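Local coordinates for protein 4-hydroxybenzoyl-CoA thioesterase (Bacillus halodurans, PDB 5WH9) that probably hydrolyses the thioester of gentisyl-coenzyme A as a hotdog-fold acyl-CoA thioesterase, at residues E59-F64 with S103-R108; D72-R77 with H92-Q97. All coordinates share one frame; numbering follows the deposited sequence.

Contact 1 of 2, residues E59-F64 with S103-R108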
loop_
_atom_site.group_PDB
_atom_site.type_symbol
_atom_site.label_atom_id
_atom_site.label_comp_id
_atom_site.label_asym_id
_atom_site.label_seq_id
_atom_site.Cartn_x
_atom_site.Cartn_y
_atom_site.Cartn_z
ATOM N N GLU B 59 -19.650 -5.395 1.871
ATOM C CA GLU B 59 -19.253 -6.594 1.155
ATOM C C GLU B 59 -18.602 -6.233 -0.185
ATOM O O GLU B 59 -19.006 -5.281 -0.830
ATOM C CB GLU B 59 -20.479 -7.486 0.943
ATOM C CG GLU B 59 -20.195 -8.823 0.280
ATOM C CD GLU B 59 -21.363 -9.788 0.416
ATOM O OE1 GLU B 59 -22.507 -9.320 0.653
ATOM O OE2 GLU B 59 -21.133 -11.016 0.309
ATOM N N ALA B 60 -17.590 -6.989 -0.599
ATOM C CA ALA B 60 -16.951 -6.724 -1.884
ATOM C C ALA B 60 -16.404 -7.985 -2.541
ATOM O O ALA B 60 -15.830 -8.845 -1.877
ATOM C CB ALA B 60 -15.861 -5.662 -1.743
ATOM N N THR B 61 -16.579 -8.078 -3.856
ATOM C CA THR B 61 -16.251 -9.277 -4.608
ATOM C C THR B 61 -15.568 -8.905 -5.913
ATOM O O THR B 61 -15.952 -7.951 -6.573
ATOM C CB THR B 61 -17.513 -10.064 -4.961
ATOM O OG1 THR B 61 -18.393 -10.098 -3.832
ATOM C CG2 THR B 61 -17.160 -11.488 -5.363
ATOM N N CYS B 62 -14.558 -9.660 -6.298
ATOM C CA CYS B 62 -13.928 -9.415 -7.571
ATOM C C CYS B 62 -13.526 -10.731 -8.221
ATOM O O CYS B 62 -13.154 -11.715 -7.557
ATOM C CB CYS B 62 -12.726 -8.455 -7.446
ATOM S SG CYS B 62 -12.311 -7.563 -9.035
ATOM N N GLN B 63 -13.625 -10.733 -9.540
ATOM C CA GLN B 63 -13.424 -11.920 -10.320
ATOM C C GLN B 63 -12.398 -11.559 -11.387
ATOM O O GLN B 63 -12.649 -10.709 -12.233
ATOM C CB GLN B 63 -14.760 -12.319 -10.938
ATOM C CG GLN B 63 -14.806 -13.692 -11.557
ATOM C CD GLN B 63 -16.189 -14.021 -12.094
ATOM O OE1 GLN B 63 -16.494 -13.771 -13.267
ATOM N NE2 GLN B 63 -17.041 -14.572 -11.233
ATOM N N PHE B 64 -11.243 -12.210 -11.336
ATOM C CA PHE B 64 -10.108 -11.850 -12.174
ATOM C C PHE B 64 -10.012 -12.775 -13.386
ATOM O O PHE B 64 -9.858 -13.984 -13.229
ATOM C CB PHE B 64 -8.824 -11.913 -11.334
ATOM C CG PHE B 64 -8.955 -11.245 -9.992
ATOM C CD1 PHE B 64 -9.400 -11.958 -8.889
ATOM C CD2 PHE B 64 -8.680 -9.895 -9.845
ATOM C CE1 PHE B 64 -9.551 -11.348 -7.654
ATOM C CE2 PHE B 64 -8.827 -9.279 -8.614
ATOM C CZ PHE B 64 -9.264 -10.019 -7.510
ATOM N N SER B 103 -14.104 -8.197 -13.036
ATOM C CA SER B 103 -15.344 -7.513 -12.678
ATOM C C SER B 103 -15.786 -7.851 -11.263
ATOM O O SER B 103 -15.724 -8.997 -10.832
ATOM C CB SER B 103 -16.455 -7.821 -13.684
ATOM O OG SER B 103 -16.645 -9.217 -13.829
ATOM N N GLY B 104 -16.223 -6.837 -10.532
ATOM C CA GLY B 104 -16.706 -7.072 -9.200
ATOM C C GLY B 104 -17.821 -6.152 -8.801
ATOM O O GLY B 104 -18.401 -5.439 -9.621
ATOM N N HIS B 105 -18.131 -6.164 -7.517
ATOM C CA HIS B 105 -19.083 -5.203 -6.998
ATOM C C HIS B 105 -18.728 -4.868 -5.569
ATOM O O HIS B 105 -17.932 -5.558 -4.929
ATOM C CB HIS B 105 -20.526 -5.728 -7.098
ATOM C CG HIS B 105 -20.793 -6.940 -6.266
ATOM N ND1 HIS B 105 -21.176 -6.867 -4.942
ATOM C CD2 HIS B 105 -20.732 -8.260 -6.569
ATOM C CE1 HIS B 105 -21.333 -8.089 -4.464
ATOM N NE2 HIS B 105 -21.072 -8.951 -5.432
ATOM N N GLU B 106 -19.314 -3.789 -5.086
ATOM C CA GLU B 106 -19.219 -3.398 -3.702
ATOM C C GLU B 106 -20.657 -3.235 -3.203
ATOM O O GLU B 106 -21.469 -2.573 -3.848
ATOM C CB GLU B 106 -18.489 -2.052 -3.599
ATOM C CG GLU B 106 -17.050 -2.045 -4.115
ATOM C CD GLU B 106 -16.394 -0.674 -4.032
ATOM O OE1 GLU B 106 -15.199 -0.612 -3.677
ATOM O OE2 GLU B 106 -17.056 0.346 -4.344
ATOM N N LYS B 107 -20.987 -3.856 -2.080
ATOM C CA LYS B 107 -22.183 -3.465 -1.352
ATOM C C LYS B 107 -21.798 -2.390 -0.349
ATOM O O LYS B 107 -20.888 -2.585 0.458
ATOM C CB LYS B 107 -22.789 -4.646 -0.608
ATOM C CG LYS B 107 -24.117 -4.308 0.070
ATOM C CD LYS B 107 -24.973 -5.556 0.319
ATOM C CE LYS B 107 -26.242 -5.178 1.074
ATOM N NZ LYS B 107 -27.220 -6.309 1.209
ATOM N N ARG B 108 -22.472 -1.249 -0.404
ATOM C CA ARG B 108 -22.165 -0.163 0.519
ATOM C C ARG B 108 -23.413 0.381 1.212
ATOM O O ARG B 108 -24.531 0.290 0.697
ATOM C CB ARG B 108 -21.424 0.973 -0.195
ATOM C CG ARG B 108 -20.098 0.592 -0.843
ATOM C CD ARG B 108 -19.477 1.815 -1.508
ATOM N NE ARG B 108 -18.156 1.581 -2.087
ATOM C CZ ARG B 108 -17.007 1.880 -1.481
ATOM N NH1 ARG B 108 -17.015 2.415 -0.268
ATOM N NH2 ARG B 108 -15.849 1.644 -2.090
#

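Contact 2 of 2, residues D72-R77 with H92-Q97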
loop_
_atom_site.group_PDB
_atom_site.type_symbol
_atom_site.label_atom_id
_atom_site.label_comp_id
_atom_site.label_asym_id
_atom_site.label_seq_id
_atom_site.Cartn_x
_atom_site.Cartn_y
_atom_site.Cartn_z
ATOM N N ASP B 72 -0.013 -0.910 -17.715
ATOM C CA ASP B 72 -1.297 -1.065 -18.379
ATOM C C ASP B 72 -2.145 0.185 -18.176
ATOM O O ASP B 72 -2.139 0.765 -17.089
ATOM C CB ASP B 72 -2.043 -2.293 -17.867
ATOM C CG ASP B 72 -1.623 -3.547 -18.571
ATOM O OD1 ASP B 72 -0.881 -3.414 -19.570
ATOM O OD2 ASP B 72 -2.031 -4.649 -18.134
ATOM N N HIS B 73 -2.820 0.615 -19.241
ATOM C CA HIS B 73 -3.847 1.649 -19.145
ATOM C C HIS B 73 -5.142 0.902 -18.904
ATOM O O HIS B 73 -5.400 -0.115 -19.546
ATOM C CB HIS B 73 -3.982 2.430 -20.451
ATOM C CG HIS B 73 -2.734 3.142 -20.869
ATOM N ND1 HIS B 73 -2.612 4.516 -20.821
ATOM C CD2 HIS B 73 -1.561 2.676 -21.361
ATOM C CE1 HIS B 73 -1.415 4.863 -21.262
ATOM N NE2 HIS B 73 -0.758 3.765 -21.593
ATOM N N VAL B 74 -5.963 1.393 -17.985
ATOM C CA VAL B 74 -7.157 0.655 -17.615
ATOM C C VAL B 74 -8.205 1.666 -17.298
ATOM O O VAL B 74 -7.893 2.800 -16.924
ATOM C CB VAL B 74 -6.901 -0.251 -16.350
ATOM C CG1 VAL B 74 -8.017 -1.259 -16.158
ATOM C CG2 VAL B 74 -5.577 -0.977 -16.463
ATOM N N PHE B 75 -9.456 1.278 -17.454
ATOM C CA PHE B 75 -10.532 2.083 -16.890
ATOM C C PHE B 75 -11.613 1.183 -16.280
ATOM O O PHE B 75 -11.702 -0.005 -16.588
ATOM C CB PHE B 75 -11.078 3.105 -17.898
ATOM C CG PHE B 75 -11.846 2.497 -19.059
ATOM C CD1 PHE B 75 -13.195 2.188 -18.929
ATOM C CD2 PHE B 75 -11.227 2.282 -20.286
ATOM C CE1 PHE B 75 -13.917 1.651 -19.995
ATOM C CE2 PHE B 75 -11.937 1.743 -21.363
ATOM C CZ PHE B 75 -13.291 1.423 -21.215
ATOM N N ILE B 76 -12.380 1.734 -15.356
ATOM C CA ILE B 76 -13.431 0.965 -14.735
ATOM C C ILE B 76 -14.771 1.554 -15.128
ATOM O O ILE B 76 -14.948 2.767 -15.085
ATOM C CB ILE B 76 -13.323 0.981 -13.198
ATOM C CG1 ILE B 76 -12.128 0.148 -12.732
ATOM C CG2 ILE B 76 -14.601 0.450 -12.602
ATOM C CD1 ILE B 76 -11.796 0.292 -11.232
ATOM N N ARG B 77 -15.710 0.696 -15.503
ATOM C CA ARG B 77 -17.087 1.120 -15.752
ATOM C C ARG B 77 -17.920 0.834 -14.516
ATOM O O ARG B 77 -18.086 -0.330 -14.133
ATOM C CB ARG B 77 -17.696 0.361 -16.936
ATOM C CG ARG B 77 -17.195 0.782 -18.297
ATOM C CD ARG B 77 -18.237 0.516 -19.402
ATOM N NE ARG B 77 -17.686 0.860 -20.706
ATOM C CZ ARG B 77 -17.131 -0.012 -21.545
ATOM N NH1 ARG B 77 -17.091 -1.305 -21.247
ATOM N NH2 ARG B 77 -16.631 0.413 -22.700
ATOM N N HIS B 92 -18.487 -2.853 -10.895
ATOM C CA HIS B 92 -17.277 -2.312 -11.504
ATOM C C HIS B 92 -16.726 -3.311 -12.485
ATOM O O HIS B 92 -16.526 -4.476 -12.133
ATOM C CB HIS B 92 -16.187 -2.040 -10.461
ATOM C CG HIS B 92 -16.531 -0.957 -9.493
ATOM N ND1 HIS B 92 -16.697 -1.188 -8.148
ATOM C CD2 HIS B 92 -16.756 0.364 -9.677
ATOM C CE1 HIS B 92 -16.987 -0.054 -7.537
ATOM N NE2 HIS B 92 -17.025 0.905 -8.442
ATOM N N HIS B 93 -16.447 -2.845 -13.698
ATOM C CA HIS B 93 -15.866 -3.681 -14.727
ATOM C C HIS B 93 -14.547 -3.087 -15.196
ATOM O O HIS B 93 -14.509 -1.958 -15.696
ATOM C CB HIS B 93 -16.816 -3.783 -15.914
ATOM C CG HIS B 93 -18.085 -4.515 -15.617
ATOM N ND1 HIS B 93 -18.126 -5.873 -15.393
ATOM C CD2 HIS B 93 -19.367 -4.084 -15.540
ATOM C CE1 HIS B 93 -19.374 -6.246 -15.179
ATOM N NE2 HIS B 93 -20.147 -5.180 -15.266
ATOM N N PHE B 94 -13.473 -3.854 -15.050
ATOM C CA PHE B 94 -12.156 -3.421 -15.496
ATOM C C PHE B 94 -12.020 -3.681 -16.973
ATOM O O PHE B 94 -12.220 -4.819 -17.449
ATOM C CB PHE B 94 -11.047 -4.149 -14.736
ATOM C CG PHE B 94 -11.054 -3.864 -13.274
ATOM C CD1 PHE B 94 -12.063 -4.380 -12.464
ATOM C CD2 PHE B 94 -10.071 -3.065 -12.703
ATOM C CE1 PHE B 94 -12.084 -4.103 -11.114
ATOM C CE2 PHE B 94 -10.084 -2.785 -11.341
ATOM C CZ PHE B 94 -11.087 -3.307 -10.554
ATOM N N ILE B 95 -11.710 -2.612 -17.701
ATOM C CA ILE B 95 -11.513 -2.704 -19.127
ATOM C C ILE B 95 -10.055 -2.417 -19.489
ATOM O O ILE B 95 -9.505 -1.371 -19.166
ATOM C CB ILE B 95 -12.481 -1.785 -19.906
ATOM C CG1 ILE B 95 -13.902 -2.336 -19.848
ATOM C CG2 ILE B 95 -12.080 -1.704 -21.379
ATOM C CD1 ILE B 95 -14.682 -1.899 -18.671
ATOM N N LYS B 96 -9.432 -3.383 -20.132
ATOM C CA LYS B 96 -8.106 -3.225 -20.685
ATOM C C LYS B 96 -8.147 -3.658 -22.145
ATOM O O LYS B 96 -8.661 -4.742 -22.465
ATOM C CB LYS B 96 -7.117 -4.103 -19.925
ATOM C CG LYS B 96 -5.850 -4.381 -20.687
ATOM C CD LYS B 96 -4.895 -5.201 -19.860
ATOM C CE LYS B 96 -4.071 -6.138 -20.727
ATOM N NZ LYS B 96 -2.906 -6.682 -19.971
ATOM N N GLN B 97 -7.620 -2.802 -23.021
ATOM C CA GLN B 97 -7.540 -3.097 -24.443
ATOM C C GLN B 97 -8.929 -3.396 -24.971
ATOM O O GLN B 97 -9.114 -4.309 -25.768
ATOM C CB GLN B 97 -6.602 -4.281 -24.689
ATOM C CG GLN B 97 -5.194 -4.052 -24.154
ATOM C CD GLN B 97 -4.252 -5.195 -24.482
ATOM O OE1 GLN B 97 -4.676 -6.341 -24.621
ATOM N NE2 GLN B 97 -2.970 -4.885 -24.618
HETATM O O HOH W 1 -6.084 -0.577 -22.208
#

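Contact 1 of 2, residues E59-F64 with S103-R108
Thr61 and His105 face each other across two antiparallel strands and send their side chains the same way, side by side. The His105 CB leaves the sheet on the face it shares with Glu59, Thr61, Gln63, Ser103 and Lys107. Its CG sits between the backbone N and the carbonyl carbon (chi1 64°), and beyond it the ring reaches the Thr61 side chain. CD2 lies 4.0 Å from Thr61 CB, CE1 lies near OG1, and NE2, the tip, comes to 3.3 Å from Thr61 OG1. The hydroxyl approaches the imidazole obliquely. Beneath the pair, Thr61 N donates to His105 O at 3.1 Å, nearly straight (166°) and in the carbonyl plane. Farther along, Lys107 N binds Glu59 O at 2.7 Å, and the return bond from Glu59 N to Lys107 O is weak; above them the two CB atoms meet at 4.0 Å. At the other end Ser103 N donates to Gln63 O at 3.0 Å.

The opposite face carries Ala60, Cys62 and Glu106, with Gly104 paired to Cys62, and packs on helix 25-40. Here Arg108 NE lies 2.8 Å from Glu106 OE2 in a salt bridge; the carboxylate oxygen is met from well above its plane, yet lies in the plane of the guanidinium. Arg108 NH2 also bridges to Asp31, while Glu106 OE1 is hydrogen-bonded to Tyr23 OH of the second subunit, so this buried carboxylate links the strand pair to the dimer partner.

Residues 59-63 also form an antiparallel ladder with a strand of the second subunit, where Thr61 packs on Thr61 of that chain. A curved antiparallel sheet wrapped on a long helix and continued across the subunit interface is the hallmark of the hotdog-fold dimer.

Contact 2 of 2, residues D72-R77 with H92-Q97
Phe75 and Ile95 cross obliquely on one face of the beta hairpin formed by strands 73-80 and 87-96, part of the hotdog sheet. Phe75 CG lies between its backbone N and carbonyl carbon (chi1 69°), and the ring extends across to Ile95. Ile95 CB sits over one face of that ring, 3.8 Å from its centroid, as a CH-pi contact offset toward the rim, while the CG2 methyl touches the CZ end. The CD1 end of Ile95 turns to Arg77, whose side chain crosses it at about a right angle and brings NH1 within 3.6 Å of CD1. Phe75 CE1 lies over one face of the guanidinium, and Arg77 CG comes to the edge of the phenyl ring in its plane, so the three side chains interlock.

On the other face Ile76 and Phe94 run side by side. Ile76 CG1 rides over the Phe94 ring, 4.0 Å from the centroid, and CD1 continues to CE2 at 3.5 Å; Val74 CG1 approaches the same ring at its edge. Ile76 CG2 packs against His92 CB. Helix 25-40 closes this apolar layer, with Trp29 on Ile76 and Met30 on Phe94.

Backbone bonds join Phe75 to Ile95 and Arg77 to His93; Ile95 N to Phe75 O is short, 2.8 Å, and nearly straight (170°). At the end remote from the connection between the two strands, a water links the segments, donating to His73 O and accepting from Gln97 N. There Asp72 OD2 also accepts from Leu69 N, and Lys96 NZ donates to Pro67 O as well as meeting Asp72 OD2 in a salt bridge, 2.9 Å long, from above the carboxylate plane.

Overall arrangement
Contacts 1 and 2 belong to one antiparallel sheet, their centres about 15 Å apart, and both segments of contact 2 fall in sequence between the two segments of contact 1. Strands 87-96 and 99-111 are neighbours, so 92-97 and 103-108 meet directly: Gly104 N lies 2.9 Å from His92 O, a probable hydrogen bond, and Ser103 packs on His93. Both contacts lean one face on helix 25-40, where Met30 touches Glu106 as well as His92 and Phe94. Contact 1 lies at the subunit interface, whereas no other chain of the assembly touches contact 2. Hotdog thioesterases generally place their active sites at such interfaces, which contact 1 therefore probably adjoins.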